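Local coordinates for protein dephospho-CoA kinase (Legionella pneumophila subsp. pneumophila, PDB 4TTR) that probably catalyses the last step of coenzyme A biosynthesis, the ATP-dependent phosphorylation of the 3'-hydroxyl of dephospho-CoA, at residues A[42-47]-A[108-113]; A[52-57]-A[100-105]. One frame throughout, in Å; residues are numbered along the deposited sequence.

Contact 1: residues A[42-47]-A[108-113]; sequences NVIYAD and KKIEEQ
The side-chain amide of Gln-113 turns one of its flat sides to Ile-44, with OE1 lying 3.5 Å from CG1 and CD 4.1 Å from CG2 of the isoleucine. On the strand's other side the Tyr-45 ring carries Val-43 CG1 over one face, 3.4 Å above the plane and near the rim. A water accepts from Tyr-45 N at 3.1 Å and donates to Gln-113 OE1 at 3.3 Å, so the amide, although laid on hydrocarbon, is tied through its oxygen to the strand backbone. Gln-113 and Ile-44 run antiparallel past one another, and Ile-44 CD1 comes within 3.7 Å of Gln-113 CB. With CG1 set beside its own backbone N (chi1 -59°), Ile-44 sends its longer arm along the glutamine, and its CG2 branch meets Ile-110 CG1 at 4.1 Å. Buried Ile-44 thus fits between two residues one helical turn apart. Strand 42-45 borders the parallel sheet of this P-loop kinase, bonded through its backbone to strand 122-125; helix 92-115 covers Ile-44 here, and Ile-49 of helix 46-52 packs against both Ile-44 and Gln-113.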
loop_
_atom_site.group_PDB
_atom_site.type_symbol
_atom_site.label_atom_id
_atom_site.label_comp_id
_atom_site.label_asym_id
_atom_site.label_seq_id
_atom_site.Cartn_x
_atom_site.Cartn_y
_atom_site.Cartn_z
ATOM N N ASN A 42 0.371 15.410 3.615
ATOM C CA ASN A 42 -0.563 14.524 4.297
ATOM C C ASN A 42 -0.575 13.154 3.629
ATOM O O ASN A 42 -0.873 13.042 2.440
ATOM C CB ASN A 42 -1.976 15.117 4.291
ATOM C CG ASN A 42 -2.145 16.292 5.257
ATOM O OD1 ASN A 42 -3.265 16.613 5.648
ATOM N ND2 ASN A 42 -1.043 16.933 5.641
ATOM N N VAL A 43 -0.249 12.119 4.393
ATOM C CA VAL A 43 -0.260 10.755 3.879
ATOM C C VAL A 43 -1.392 9.964 4.525
ATOM O O VAL A 43 -1.450 9.837 5.745
ATOM C CB VAL A 43 1.077 10.040 4.132
ATOM C CG1 VAL A 43 1.057 8.641 3.527
ATOM C CG2 VAL A 43 2.225 10.851 3.554
ATOM N N ILE A 44 -2.291 9.448 3.696
ATOM C CA ILE A 44 -3.364 8.581 4.162
ATOM C C ILE A 44 -2.957 7.126 3.939
ATOM O O ILE A 44 -2.700 6.712 2.807
ATOM C CB ILE A 44 -4.694 8.883 3.441
ATOM C CG1 ILE A 44 -5.099 10.344 3.673
ATOM C CG2 ILE A 44 -5.793 7.951 3.939
ATOM C CD1 ILE A 44 -6.269 10.810 2.832
ATOM N N TYR A 45 -2.887 6.364 5.028
ATOM C CA TYR A 45 -2.480 4.962 4.973
ATOM C C TYR A 45 -3.684 4.029 4.985
ATOM O O TYR A 45 -4.269 3.779 6.037
ATOM C CB TYR A 45 -1.566 4.627 6.151
ATOM C CG TYR A 45 -0.290 5.430 6.185
ATOM C CD1 TYR A 45 0.833 5.020 5.475
ATOM C CD2 TYR A 45 -0.202 6.598 6.931
ATOM C CE1 TYR A 45 2.005 5.755 5.504
ATOM C CE2 TYR A 45 0.964 7.338 6.968
ATOM C CZ TYR A 45 2.064 6.913 6.254
ATOM O OH TYR A 45 3.224 7.654 6.291
ATOM N N ALA A 46 -4.046 3.513 3.815
ATOM C CA ALA A 46 -5.201 2.628 3.700
ATOM C C ALA A 46 -5.005 1.357 4.517
ATOM O O ALA A 46 -5.970 0.763 4.990
ATOM C CB ALA A 46 -5.463 2.280 2.249
ATOM N N ASP A 47 -3.752 0.943 4.679
ATOM C CA ASP A 47 -3.433 -0.254 5.449
ATOM C C ASP A 47 -3.673 -0.022 6.935
ATOM O O ASP A 47 -4.162 -0.908 7.638
ATOM C CB ASP A 47 -1.980 -0.672 5.206
ATOM C CG ASP A 47 -1.602 -1.945 5.946
ATOM O OD1 ASP A 47 -2.511 -2.706 6.344
ATOM O OD2 ASP A 47 -0.389 -2.191 6.116
ATOM N N LYS A 108 -14.855 5.722 3.288
ATOM C CA LYS A 108 -15.454 6.748 4.132
ATOM C C LYS A 108 -14.407 7.418 5.016
ATOM O O LYS A 108 -14.469 8.624 5.257
ATOM C CB LYS A 108 -16.563 6.153 5.000
ATOM C CG LYS A 108 -17.951 6.287 4.398
ATOM C CD LYS A 108 -19.004 5.714 5.330
ATOM C CE LYS A 108 -19.212 4.229 5.088
ATOM N NZ LYS A 108 -19.603 3.507 6.332
ATOM N N LYS A 109 -13.452 6.629 5.499
ATOM C CA LYS A 109 -12.378 7.155 6.334
ATOM C C LYS A 109 -11.418 8.008 5.509
ATOM O O LYS A 109 -10.952 9.049 5.974
ATOM C CB LYS A 109 -11.616 6.017 7.016
ATOM C CG LYS A 109 -11.605 6.089 8.535
ATOM C CD LYS A 109 -13.020 6.139 9.103
ATOM C CE LYS A 109 -13.199 5.145 10.238
ATOM N NZ LYS A 109 -14.558 5.212 10.850
ATOM N N ILE A 110 -11.124 7.563 4.289
ATOM C CA ILE A 110 -10.253 8.315 3.392
ATOM C C ILE A 110 -10.863 9.688 3.124
ATOM O O ILE A 110 -10.175 10.706 3.182
ATOM C CB ILE A 110 -10.019 7.561 2.057
ATOM C CG1 ILE A 110 -9.143 6.331 2.302
ATOM C CG2 ILE A 110 -9.349 8.468 1.024
ATOM C CD1 ILE A 110 -9.000 5.414 1.102
ATOM N N GLU A 111 -12.160 9.708 2.848
ATOM C CA GLU A 111 -12.852 10.951 2.538
ATOM C C GLU A 111 -12.834 11.934 3.711
ATOM O O GLU A 111 -12.708 13.142 3.507
ATOM C CB GLU A 111 -14.286 10.652 2.105
ATOM C CG GLU A 111 -14.409 10.445 0.599
ATOM C CD GLU A 111 -15.620 9.620 0.193
ATOM O OE1 GLU A 111 -16.332 9.105 1.081
ATOM O OE2 GLU A 111 -15.855 9.486 -1.028
ATOM N N GLU A 112 -12.941 11.420 4.934
ATOM C CA GLU A 112 -12.839 12.264 6.124
ATOM C C GLU A 112 -11.485 12.957 6.186
ATOM O O GLU A 112 -11.401 14.151 6.472
ATOM C CB GLU A 112 -13.048 11.445 7.400
ATOM C CG GLU A 112 -14.495 11.093 7.685
ATOM C CD GLU A 112 -14.644 10.115 8.838
ATOM O OE1 GLU A 112 -13.746 10.057 9.706
ATOM O OE2 GLU A 112 -15.666 9.401 8.873
ATOM N N GLN A 113 -10.426 12.199 5.924
ATOM C CA GLN A 113 -9.077 12.740 5.995
ATOM C C GLN A 113 -8.789 13.694 4.841
ATOM O O GLN A 113 -8.004 14.626 4.989
ATOM C CB GLN A 113 -8.058 11.606 6.010
ATOM C CG GLN A 113 -8.181 10.715 7.232
ATOM C CD GLN A 113 -7.010 9.758 7.387
ATOM O OE1 GLN A 113 -5.875 10.081 7.035
ATOM N NE2 GLN A 113 -7.285 8.574 7.919
HETATM O O HOH W 1 -4.092 7.415 7.669
#

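Contact 2: residues A[52-57]-A[100-105]; sequences ELTSKN and SLLHPV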
loop_
_atom_site.group_PDB
_atom_site.type_symbol
_atom_site.label_atom_id
_atom_site.label_comp_id
_atom_site.label_asym_id
_atom_site.label_seq_id
_atom_site.Cartn_x
_atom_site.Cartn_y
_atom_site.Cartn_z
ATOM N N GLU A 52 -7.380 -0.602 11.721
ATOM C CA GLU A 52 -8.278 0.064 12.650
ATOM C C GLU A 52 -9.671 -0.535 12.534
ATOM O O GLU A 52 -10.273 -0.920 13.535
ATOM C CB GLU A 52 -8.327 1.574 12.385
ATOM C CG GLU A 52 -9.353 2.319 13.240
ATOM C CD GLU A 52 -9.496 3.782 12.857
ATOM O OE1 GLU A 52 -10.460 4.426 13.324
ATOM O OE2 GLU A 52 -8.650 4.291 12.088
ATOM N N LEU A 53 -10.168 -0.631 11.306
ATOM C CA LEU A 53 -11.539 -1.070 11.062
ATOM C C LEU A 53 -11.709 -2.586 11.129
ATOM O O LEU A 53 -12.784 -3.103 10.832
ATOM C CB LEU A 53 -12.012 -0.558 9.702
ATOM C CG LEU A 53 -12.219 0.954 9.658
ATOM C CD1 LEU A 53 -12.393 1.435 8.231
ATOM C CD2 LEU A 53 -13.422 1.341 10.506
ATOM N N THR A 54 -10.645 -3.288 11.511
ATOM C CA THR A 54 -10.728 -4.715 11.794
ATOM C C THR A 54 -10.233 -4.980 13.213
ATOM O O THR A 54 -9.751 -6.068 13.527
ATOM C CB THR A 54 -9.925 -5.548 10.779
ATOM O OG1 THR A 54 -8.583 -5.051 10.689
ATOM C CG2 THR A 54 -10.579 -5.473 9.414
ATOM N N SER A 55 -10.368 -3.966 14.062
ATOM C CA SER A 55 -10.105 -4.100 15.490
ATOM C C SER A 55 -11.115 -5.041 16.123
ATOM O O SER A 55 -12.132 -5.367 15.517
ATOM C CB SER A 55 -10.166 -2.735 16.185
ATOM O OG SER A 55 -8.948 -2.030 16.053
ATOM N N LYS A 56 -10.841 -5.450 17.355
ATOM C CA LYS A 56 -11.684 -6.414 18.050
ATOM C C LYS A 56 -13.150 -5.964 18.103
ATOM O O LYS A 56 -13.467 -4.872 18.576
ATOM C CB LYS A 56 -11.151 -6.645 19.466
ATOM C CG LYS A 56 -11.221 -8.094 19.933
ATOM C CD LYS A 56 -10.605 -8.263 21.316
ATOM C CE LYS A 56 -9.150 -8.706 21.231
ATOM N NZ LYS A 56 -8.405 -8.439 22.494
ATOM N N ASN A 57 -14.025 -6.833 17.601
ATOM C CA ASN A 57 -15.479 -6.644 17.616
ATOM C C ASN A 57 -16.008 -5.480 16.768
ATOM O O ASN A 57 -17.108 -4.981 17.006
ATOM C CB ASN A 57 -15.965 -6.498 19.064
ATOM C CG ASN A 57 -16.284 -7.835 19.698
ATOM O OD1 ASN A 57 -17.030 -8.638 19.135
ATOM N ND2 ASN A 57 -15.708 -8.092 20.866
ATOM N N SER A 100 -13.636 -6.245 -1.215
ATOM C CA SER A 100 -15.023 -5.814 -1.351
ATOM C C SER A 100 -15.641 -5.511 0.007
ATOM O O SER A 100 -16.441 -4.588 0.135
ATOM C CB SER A 100 -15.859 -6.874 -2.064
ATOM O OG SER A 100 -15.355 -7.135 -3.360
ATOM N N LEU A 101 -15.271 -6.298 1.014
ATOM C CA LEU A 101 -15.798 -6.121 2.363
ATOM C C LEU A 101 -15.337 -4.802 2.971
ATOM O O LEU A 101 -16.126 -4.079 3.572
ATOM C CB LEU A 101 -15.366 -7.282 3.267
ATOM C CG LEU A 101 -15.756 -7.171 4.748
ATOM C CD1 LEU A 101 -17.232 -7.471 4.945
ATOM C CD2 LEU A 101 -14.898 -8.087 5.602
ATOM N N LEU A 102 -14.053 -4.500 2.809
ATOM C CA LEU A 102 -13.440 -3.363 3.483
ATOM C C LEU A 102 -13.562 -2.056 2.704
ATOM O O LEU A 102 -13.475 -0.980 3.288
ATOM C CB LEU A 102 -11.963 -3.653 3.749
ATOM C CG LEU A 102 -11.671 -4.838 4.670
ATOM C CD1 LEU A 102 -10.185 -5.158 4.655
ATOM C CD2 LEU A 102 -12.143 -4.557 6.087
ATOM N N HIS A 103 -13.761 -2.148 1.393
ATOM C CA HIS A 103 -13.737 -0.965 0.533
ATOM C C HIS A 103 -14.703 0.144 0.970
ATOM O O HIS A 103 -14.307 1.307 1.027
ATOM C CB HIS A 103 -14.036 -1.353 -0.919
ATOM C CG HIS A 103 -14.483 -0.200 -1.764
ATOM N ND1 HIS A 103 -13.683 0.897 -2.007
ATOM C CD2 HIS A 103 -15.651 0.037 -2.407
ATOM C CE1 HIS A 103 -14.336 1.753 -2.772
ATOM N NE2 HIS A 103 -15.533 1.256 -3.029
ATOM N N PRO A 104 -15.966 -0.206 1.285
ATOM C CA PRO A 104 -16.937 0.822 1.685
ATOM C C PRO A 104 -16.538 1.594 2.938
ATOM O O PRO A 104 -16.672 2.817 2.963
ATOM C CB PRO A 104 -18.212 0.016 1.944
ATOM C CG PRO A 104 -18.042 -1.230 1.164
ATOM C CD PRO A 104 -16.588 -1.539 1.223
ATOM N N VAL A 105 -16.062 0.894 3.963
ATOM C CA VAL A 105 -15.700 1.549 5.214
ATOM C C VAL A 105 -14.379 2.303 5.077
ATOM O O VAL A 105 -14.231 3.399 5.614
ATOM C CB VAL A 105 -15.604 0.548 6.399
ATOM C CG1 VAL A 105 -16.996 0.125 6.852
ATOM C CG2 VAL A 105 -14.755 -0.670 6.044
#
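Leu-53, the residue at which the chain leaves the helical conformation of helix 46-52, comes nearest to Val-105, CA to CA 7.6 Å, where helix 92-115 is kinked at Pro-104 and the N atoms of Pro-104 and Val-105 make no bond to the preceding turn. The two side chains point past one another from opposing sides, and a single methyl does the touching: Leu-53 CD1 lies 3.8 Å from both CB and CG2 of Val-105. It also rests 3.8 Å from Val-105 O. One turn earlier on the same helix, Leu-102 meets Thr-54 at about a right angle, methyl against methyl, with 3.8 Å between Leu-102 CD2 and Thr-54 CG2. This apolar seam joins the turn between helices 46-52 and 59-68 to the long helix 92-115, in the all-helical excursion that the chain makes between strands 42-45 and 122-125; this helical insertion is probably the substrate-binding domain, as proposed for CoaE relatives. A phosphate ion, probably from the crystallisation liquor, sits about 4 Å from the Thr-54 side chain. The two branches of Thr-54 divide the work. A chi1 of 52° tucks OG1 in close to the residue's own backbone, flanked by its N and C, where its main partner is Ala-50 O; Lys-51 O and Arg-81 NH1 are further partners, while CG2 is left to face the leucine. Beyond it the turn is fastened at Glu-52 O, which accepts from both Ser-55 N and Ser-55 OG, each at 3.1 Å and both from the same face of the carbonyl plane.

Overall arrangement
Both contacts use helix 92-115, and their centres lie about 13 Å apart. In chain order come strand 42-45 with the start of helix 46-52, the turn at 52-57, then 100-105 and 108-113, so contact 2 falls within the excursion whose ends contact 1 brings together. Helix 46-52 links the two first segments, and Lys-109 CE packs 3.8 Å from Leu-53 CD2, making the contacts immediate neighbours. Contact 1 ties the helical region, probably the substrate-binding domain, to the edge of the nucleotide-binding core; contact 2 packs two parts of that region together, setting a preceding turn of the long helix against the loop between helices 46-52 and 59-68.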